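Local coordinates for N-acyl homoserine lactonase (Bacillus thuringiensis, PDB 4J5H), which hydrolyses the lactone ring of N-acyl-L-homoserine lactones, bacterial quorum-sensing signals, at a two-zinc active site, at residues L109-A114 against E140-C145; R17-H22 against L34-V39. The protein carries 1 engineered substitution. All coordinates share one frame; numbering follows the deposited sequence.

Contact 1: residues L109-A114 against E140-C145; sequences LHWDHA and EYMKEC. Engineered in segment 109-114: Trp-111 (natural residue Phe). With ZN (zinc ion), chain B; ZN (zinc ion), chain C; 1K4 (N-decanoyl-L-homoserine), chain D.
His-110 meets Glu-140 and Tyr-141 through one part of its ring and binds a zinc ion through another. Its CB and CG lie beside ligand amide oxygen OAB. ND1 binds the zinc ion of chain C at 2.2 Å, together with His-108, His-173, Asp-195 and the ligand carboxylate. CE1, between the two nitrogens, is 3.1 Å from the same ion. CD2 comes 3.8 Å from Tyr-141 CE1, and the ring planes are 38° apart. Ligand CAQ lies over one ring face, offset toward the rim. The other ring nitrogen, NE2, donates to a water in the ring plane, which donates to Glu-140 OE1 and Tyr-141 OH. Glu-140 OE1 also salt-bridges Arg-138, and Tyr-141 OH hydrogen-bonds Glu-131.

A second water donates to Leu-109 O and accepts from Met-142 N. A third accepts from Trp-111 N and donates to Glu-140 O and ligand OAB.

Trp-111 is engineered (natural Phe). Met-142 SD touches Trp-111 CB at 3.5 Å and lies obliquely beside the indole, 5.3 Å from the centroid of its five-membered ring, a Met-aromatic contact. With chi1 at 74° the indole turns to the ligand, and NE1 donates to OAD at 3.0 Å. Cys-145 CB packs on Ala-114 CB at 3.9 Å.

Both metals hold the opened product through its carboxylate. The bond from NE2 to its water probably helps fix the rotation of the metal-binding imidazole.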
loop_
_atom_site.group_PDB
_atom_site.type_symbol
_atom_site.label_atom_id
_atom_site.label_comp_id
_atom_site.label_asym_id
_atom_site.label_seq_id
_atom_site.Cartn_x
_atom_site.Cartn_y
_atom_site.Cartn_z
ATOM N N LEU A 109 2.365 -3.258 -6.872
ATOM C CA LEU A 109 1.293 -3.999 -7.551
ATOM C C LEU A 109 1.006 -5.375 -6.940
ATOM O O LEU A 109 0.361 -6.232 -7.572
ATOM C CB LEU A 109 1.612 -4.083 -9.048
ATOM C CG LEU A 109 1.608 -2.748 -9.800
ATOM C CD1 LEU A 109 1.998 -2.920 -11.261
ATOM C CD2 LEU A 109 0.322 -1.976 -9.677
ATOM N N HIS A 110 1.433 -5.587 -5.693
ATOM C CA HIS A 110 0.975 -6.740 -4.942
ATOM C C HIS A 110 -0.546 -6.758 -4.811
ATOM O O HIS A 110 -1.196 -5.729 -4.869
ATOM C CB HIS A 110 1.662 -6.837 -3.582
ATOM C CG HIS A 110 3.099 -7.250 -3.662
ATOM N ND1 HIS A 110 3.973 -7.101 -2.612
ATOM C CD2 HIS A 110 3.805 -7.824 -4.662
ATOM C CE1 HIS A 110 5.163 -7.563 -2.970
ATOM N NE2 HIS A 110 5.093 -7.984 -4.218
ATOM N N TRP A 111 -1.067 -7.965 -4.620
ATOM C CA TRP A 111 -2.482 -8.283 -4.816
ATOM C C TRP A 111 -3.442 -7.488 -3.941
ATOM O O TRP A 111 -4.562 -7.220 -4.330
ATOM C CB TRP A 111 -2.690 -9.812 -4.671
ATOM C CG TRP A 111 -2.608 -10.237 -3.237
ATOM C CD1 TRP A 111 -1.486 -10.429 -2.485
ATOM C CD2 TRP A 111 -3.711 -10.408 -2.353
ATOM N NE1 TRP A 111 -1.824 -10.723 -1.184
ATOM C CE2 TRP A 111 -3.186 -10.721 -1.079
ATOM C CE3 TRP A 111 -5.105 -10.353 -2.519
ATOM C CZ2 TRP A 111 -4.005 -10.973 0.025
ATOM C CZ3 TRP A 111 -5.905 -10.610 -1.424
ATOM C CH2 TRP A 111 -5.349 -10.899 -0.160
ATOM N N ASP A 112 -2.978 -7.153 -2.743
ATOM C CA ASP A 112 -3.781 -6.441 -1.755
ATOM C C ASP A 112 -3.570 -4.933 -1.783
ATOM O O ASP A 112 -4.135 -4.208 -0.957
ATOM C CB ASP A 112 -3.598 -7.002 -0.347
ATOM C CG ASP A 112 -2.161 -6.956 0.142
ATOM O OD1 ASP A 112 -1.209 -7.129 -0.640
ATOM O OD2 ASP A 112 -1.981 -6.783 1.355
ATOM N N HIS A 113 -2.767 -4.483 -2.752
ATOM C CA HIS A 113 -2.500 -3.062 -2.986
ATOM C C HIS A 113 -2.998 -2.550 -4.341
ATOM O O HIS A 113 -3.325 -1.358 -4.461
ATOM C CB HIS A 113 -1.027 -2.766 -2.857
ATOM C CG HIS A 113 -0.529 -2.983 -1.488
ATOM N ND1 HIS A 113 -0.489 -1.977 -0.549
ATOM C CD2 HIS A 113 -0.085 -4.101 -0.874
ATOM C CE1 HIS A 113 -0.080 -2.488 0.597
ATOM N NE2 HIS A 113 0.203 -3.762 0.405
ATOM N N ALA A 114 -3.113 -3.449 -5.322
ATOM C CA ALA A 114 -3.551 -3.093 -6.670
ATOM C C ALA A 114 -4.694 -3.945 -7.188
ATOM O O ALA A 114 -5.043 -3.859 -8.377
ATOM C CB ALA A 114 -2.350 -3.147 -7.612
ATOM N N GLU A 140 4.480 -13.719 -8.334
ATOM C CA GLU A 140 3.732 -13.168 -7.200
ATOM C C GLU A 140 2.720 -12.082 -7.596
ATOM O O GLU A 140 2.099 -11.465 -6.723
ATOM C CB GLU A 140 4.675 -12.677 -6.088
ATOM C CG GLU A 140 5.514 -11.444 -6.384
ATOM C CD GLU A 140 6.854 -11.730 -7.045
ATOM O OE1 GLU A 140 7.721 -10.829 -7.005
ATOM O OE2 GLU A 140 7.066 -12.848 -7.588
ATOM N N TYR A 141 2.573 -11.819 -8.899
ATOM C CA TYR A 141 1.605 -10.834 -9.385
ATOM C C TYR A 141 0.393 -11.464 -10.026
ATOM O O TYR A 141 0.516 -12.341 -10.910
ATOM C CB TYR A 141 2.270 -9.864 -10.356
ATOM C CG TYR A 141 3.306 -8.991 -9.645
ATOM C CD1 TYR A 141 2.916 -7.830 -9.013
ATOM C CD2 TYR A 141 4.642 -9.393 -9.541
ATOM C CE1 TYR A 141 3.832 -7.059 -8.346
ATOM C CE2 TYR A 141 5.572 -8.614 -8.888
ATOM C CZ TYR A 141 5.162 -7.439 -8.317
ATOM O OH TYR A 141 6.050 -6.649 -7.620
ATOM N N MET A 142 -0.777 -11.031 -9.557
ATOM C CA MET A 142 -2.052 -11.497 -10.092
ATOM C C MET A 142 -2.385 -10.690 -11.335
ATOM O O MET A 142 -2.068 -9.499 -11.405
ATOM C CB MET A 142 -3.163 -11.307 -9.059
ATOM C CG MET A 142 -3.031 -12.129 -7.794
ATOM S SD MET A 142 -4.494 -12.030 -6.755
ATOM C CE MET A 142 -5.727 -12.951 -7.633
ATOM N N LYS A 143 -3.086 -11.317 -12.286
ATOM C CA LYS A 143 -3.484 -10.648 -13.534
ATOM C C LYS A 143 -4.273 -9.351 -13.296
ATOM O O LYS A 143 -4.154 -8.374 -14.059
ATOM C CB LYS A 143 -4.317 -11.612 -14.407
ATOM C CG LYS A 143 -5.691 -12.003 -13.826
ATOM C CD LYS A 143 -6.405 -13.094 -14.638
ATOM C CE LYS A 143 -7.622 -13.677 -13.924
ATOM N NZ LYS A 143 -7.970 -15.045 -14.393
ATOM N N GLU A 144 -5.062 -9.359 -12.224
ATOM C CA GLU A 144 -5.932 -8.251 -11.877
ATOM C C GLU A 144 -5.132 -7.004 -11.529
ATOM O O GLU A 144 -5.680 -5.890 -11.532
ATOM C CB GLU A 144 -6.786 -8.575 -10.637
ATOM C CG GLU A 144 -7.844 -9.649 -10.841
ATOM C CD GLU A 144 -7.411 -11.040 -10.395
ATOM O OE1 GLU A 144 -6.223 -11.412 -10.626
ATOM O OE2 GLU A 144 -8.284 -11.764 -9.839
ATOM N N CYS A 145 -3.853 -7.183 -11.199
ATOM C CA CYS A 145 -3.019 -6.070 -10.762
ATOM C C CYS A 145 -2.147 -5.477 -11.843
ATOM O O CYS A 145 -1.439 -4.503 -11.583
ATOM C CB CYS A 145 -2.126 -6.512 -9.635
ATOM S SG CYS A 145 -3.096 -7.038 -8.217
HETATM ZN ZN ZN B . 1.141 -4.964 1.739
HETATM ZN ZN ZN C . 3.705 -5.963 -0.797
HETATM O O 1K4 D . 2.604 -7.314 -0.036
HETATM C C 1K4 D . 1.566 -7.572 0.585
HETATM O OXT 1K4 D . 0.898 -6.629 1.126
HETATM C CA 1K4 D . 1.138 -9.026 0.667
HETATM C CB 1K4 D . 0.882 -9.295 2.161
HETATM C CAG 1K4 D . 0.087 -10.549 2.440
HETATM O OAD 1K4 D . -1.126 -10.504 1.690
HETATM N N 1K4 D . 2.192 -9.957 0.238
HETATM C CAQ 1K4 D . 2.353 -10.208 -1.062
HETATM O OAB 1K4 D . 1.628 -9.750 -1.959
HETATM C CAN 1K4 D . 3.492 -11.110 -1.431
HETATM C CAM 1K4 D . 3.203 -11.956 -2.661
HETATM C CAL 1K4 D . 2.071 -12.932 -2.359
HETATM C CAK 1K4 D . 1.867 -13.940 -3.482
HETATM C CAJ 1K4 D . 0.532 -13.769 -4.182
HETATM C CAI 1K4 D . 0.302 -14.966 -5.111
HETATM C CAH 1K4 D . -0.157 -14.517 -6.493
HETATM C CAF 1K4 D . -0.895 -15.599 -7.283
HETATM C CAA 1K4 D . -0.234 -16.958 -7.233
HETATM O O HOH W 1 -0.430 -9.087 -7.457
HETATM O O HOH W 2 7.430 -8.587 -5.652
HETATM O O HOH W 3 1.053 -9.975 -4.785
#

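Contact 2: residues R17-H22 against L34-V39; sequences RCMLDH and LLNLPV. With 1K4 (N-decanoyl-L-homoserine), chain D.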
loop_
_atom_site.group_PDB
_atom_site.type_symbol
_atom_site.label_atom_id
_atom_site.label_comp_id
_atom_site.label_asym_id
_atom_site.label_seq_id
_atom_site.Cartn_x
_atom_site.Cartn_y
_atom_site.Cartn_z
ATOM N N ARG A 17 -9.097 -7.198 5.244
ATOM C CA ARG A 17 -8.000 -7.763 6.004
ATOM C C ARG A 17 -7.440 -8.961 5.253
ATOM O O ARG A 17 -7.975 -9.406 4.251
ATOM C CB ARG A 17 -8.431 -8.136 7.424
ATOM C CG ARG A 17 -9.143 -6.972 8.141
ATOM C CD ARG A 17 -9.351 -7.370 9.604
ATOM N NE ARG A 17 -8.113 -7.330 10.350
ATOM C CZ ARG A 17 -7.593 -6.235 10.897
ATOM N NH1 ARG A 17 -6.434 -6.321 11.542
ATOM N NH2 ARG A 17 -8.183 -5.040 10.760
ATOM N N CYS A 18 -6.317 -9.464 5.745
ATOM C CA CYS A 18 -5.777 -10.699 5.213
ATOM C C CYS A 18 -5.000 -11.425 6.284
ATOM O O CYS A 18 -4.305 -10.815 7.093
ATOM C CB CYS A 18 -4.933 -10.474 3.962
ATOM S SG CYS A 18 -3.450 -9.471 4.190
ATOM N N MET A 19 -5.146 -12.751 6.269
ATOM C CA MET A 19 -4.389 -13.614 7.156
ATOM C C MET A 19 -3.069 -13.856 6.476
ATOM O O MET A 19 -3.024 -14.156 5.286
ATOM C CB MET A 19 -5.033 -14.970 7.364
ATOM C CG MET A 19 -6.471 -14.932 7.800
ATOM S SD MET A 19 -6.792 -14.078 9.365
ATOM C CE MET A 19 -5.716 -14.989 10.460
ATOM N N LEU A 20 -2.008 -13.741 7.264
ATOM C CA LEU A 20 -0.652 -13.948 6.802
ATOM C C LEU A 20 0.123 -14.704 7.868
ATOM O O LEU A 20 0.077 -14.367 9.057
ATOM C CB LEU A 20 0.049 -12.608 6.529
ATOM C CG LEU A 20 1.474 -12.650 6.019
ATOM C CD1 LEU A 20 1.584 -13.415 4.708
ATOM C CD2 LEU A 20 1.974 -11.212 5.842
ATOM N N ASP A 21 0.875 -15.711 7.456
ATOM C CA ASP A 21 1.729 -16.384 8.423
ATOM C C ASP A 21 2.686 -15.405 9.084
ATOM O O ASP A 21 3.269 -14.522 8.428
ATOM C CB ASP A 21 2.517 -17.525 7.801
ATOM C CG ASP A 21 3.213 -18.352 8.850
ATOM O OD1 ASP A 21 2.549 -19.259 9.388
ATOM O OD2 ASP A 21 4.371 -18.033 9.196
ATOM N N HIS A 22 2.900 -15.583 10.388
ATOM C CA HIS A 22 3.719 -14.609 11.112
ATOM C C HIS A 22 5.183 -14.582 10.672
ATOM O O HIS A 22 5.867 -13.576 10.906
ATOM C CB HIS A 22 3.566 -14.741 12.639
ATOM C CG HIS A 22 4.099 -16.009 13.234
ATOM N ND1 HIS A 22 4.199 -16.171 14.598
ATOM C CD2 HIS A 22 4.544 -17.161 12.682
ATOM C CE1 HIS A 22 4.686 -17.369 14.864
ATOM N NE2 HIS A 22 4.907 -17.991 13.721
ATOM N N LEU A 34 -1.017 -17.817 11.978
ATOM C CA LEU A 34 -1.481 -16.747 11.148
ATOM C C LEU A 34 -1.842 -15.512 11.956
ATOM O O LEU A 34 -2.329 -15.606 13.086
ATOM C CB LEU A 34 -2.699 -17.181 10.332
ATOM C CG LEU A 34 -2.497 -18.372 9.404
ATOM C CD1 LEU A 34 -3.774 -18.828 8.735
ATOM C CD2 LEU A 34 -1.486 -18.078 8.308
ATOM N N LEU A 35 -1.674 -14.366 11.307
ATOM C CA LEU A 35 -2.026 -13.066 11.838
ATOM C C LEU A 35 -3.065 -12.417 10.939
ATOM O O LEU A 35 -2.893 -12.397 9.714
ATOM C CB LEU A 35 -0.787 -12.165 11.854
ATOM C CG LEU A 35 0.470 -12.624 12.550
ATOM C CD1 LEU A 35 1.613 -11.607 12.374
ATOM C CD2 LEU A 35 0.116 -12.857 14.010
ATOM N N ASN A 36 -4.116 -11.870 11.543
ATOM C CA ASN A 36 -5.168 -11.167 10.803
ATOM C C ASN A 36 -4.804 -9.684 10.667
ATOM O O ASN A 36 -5.011 -8.892 11.561
ATOM C CB ASN A 36 -6.541 -11.380 11.467
ATOM C CG ASN A 36 -7.680 -10.863 10.605
ATOM O OD1 ASN A 36 -7.464 -9.968 9.790
ATOM N ND2 ASN A 36 -8.882 -11.405 10.775
ATOM N N LEU A 37 -4.224 -9.335 9.514
ATOM C CA LEU A 37 -3.579 -8.035 9.315
ATOM C C LEU A 37 -4.494 -7.100 8.568
ATOM O O LEU A 37 -5.282 -7.559 7.735
ATOM C CB LEU A 37 -2.326 -8.188 8.476
ATOM C CG LEU A 37 -1.221 -9.040 9.049
ATOM C CD1 LEU A 37 -0.087 -9.072 8.036
ATOM C CD2 LEU A 37 -0.793 -8.501 10.385
ATOM N N PRO A 38 -4.373 -5.781 8.829
ATOM C CA PRO A 38 -5.192 -4.820 8.103
ATOM C C PRO A 38 -4.652 -4.614 6.693
ATOM O O PRO A 38 -3.443 -4.624 6.482
ATOM C CB PRO A 38 -5.026 -3.545 8.920
ATOM C CG PRO A 38 -3.645 -3.658 9.498
ATOM C CD PRO A 38 -3.483 -5.121 9.812
ATOM N N VAL A 39 -5.563 -4.396 5.752
ATOM C CA VAL A 39 -5.270 -3.888 4.412
ATOM C C VAL A 39 -5.795 -2.458 4.398
ATOM O O VAL A 39 -6.935 -2.200 4.814
ATOM C CB VAL A 39 -5.980 -4.720 3.346
ATOM C CG1 VAL A 39 -5.812 -4.133 1.934
ATOM C CG2 VAL A 39 -5.459 -6.158 3.379
HETATM O O 1K4 D . 2.604 -7.314 -0.036
HETATM C C 1K4 D . 1.566 -7.572 0.585
HETATM O OXT 1K4 D . 0.898 -6.629 1.126
HETATM C CA 1K4 D . 1.138 -9.026 0.667
HETATM C CB 1K4 D . 0.882 -9.295 2.161
HETATM C CAG 1K4 D . 0.087 -10.549 2.440
HETATM O OAD 1K4 D . -1.126 -10.504 1.690
HETATM N N 1K4 D . 2.192 -9.957 0.238
HETATM C CAQ 1K4 D . 2.353 -10.208 -1.062
HETATM O OAB 1K4 D . 1.628 -9.750 -1.959
HETATM C CAN 1K4 D . 3.492 -11.110 -1.431
HETATM C CAM 1K4 D . 3.203 -11.956 -2.661
HETATM C CAL 1K4 D . 2.071 -12.932 -2.359
HETATM C CAK 1K4 D . 1.867 -13.940 -3.482
HETATM C CAJ 1K4 D . 0.532 -13.769 -4.182
HETATM C CAI 1K4 D . 0.302 -14.966 -5.111
HETATM C CAH 1K4 D . -0.157 -14.517 -6.493
HETATM C CAF 1K4 D . -0.895 -15.599 -7.283
HETATM C CAA 1K4 D . -0.234 -16.958 -7.233
#
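Two neighbouring antiparallel strands of the mixed sheet, 9-21 and 34-46, pair here beside the ligand pocket. Four backbone bonds hold the central residues. Cys-18 and Leu-37 form one hydrogen-bonded pair, with Leu-37 N to Cys-18 O at 2.8 Å. Leu-20 and Leu-35 form the next, with Leu-20 N to Leu-35 O at 2.9 Å. Between them, the non-hydrogen-bonded pair Met-19 and Asn-36 adds a CA-H...O contact from Met-19 CA to Leu-35 O at 3.2 Å.

Arg-17 grips Asn-36 side-on. NE donates to the side-chain oxygen OD1 at 2.8 Å, with an N-H...O angle of 143°. NH1 donates to the backbone O of Asn-36 at 2.9 Å, in a nearly straight bond of 174°. Both oxygens lie close to the guanidinium plane, but each is approached from above its own carbonyl plane. The bend at chi3 (74°) folds the guanidinium back over the neighbouring strand, and Pro-38 N lies over one face, toward its rim. NH2 forms a salt bridge with Glu-244, which ties this end of the pair to helix 241-244.

On the same sheet face as Asn-36, Met-19 curls over the strand and brings SD to Asn-36 CB at 3.4 Å. The other face carries Cys-18, Leu-20, Leu-35 and Leu-37. Leu-20 CD2 packs on Leu-37 CD1 at 3.7 Å and also touches ligand CAG. An antiparallel pair of this kind is part of one sheet of the metallo-beta-lactamase alpha-beta/beta-alpha sandwich; here its Cys-18 and Leu-20 face contributes to the ligand pocket.

Contact 2 closes before contact 1 opens, so the two follow in series along the chain. Their centres are 16 Å apart. Contact 2 lies in the seven-stranded mixed sheet. Contact 1 joins the short, weakly bonded helix 111-114 and the two residues before it to the loop between helix 129-135 and strand 152-155. They touch directly where helix 111-114 packs on the strands: Asp-112 O lies 3.3 Å from Val-39 CG1, and Trp-111 CZ2 lies 4.1 Å from Cys-18 CB. Both line the pocket of N-decanoyl-L-homoserine. Contact 1 supplies zinc ligands and meets the ligand from homoserine to acyl chain; contact 2 touches its homoserine end. The sheet and the helix-loop region thus share one product site.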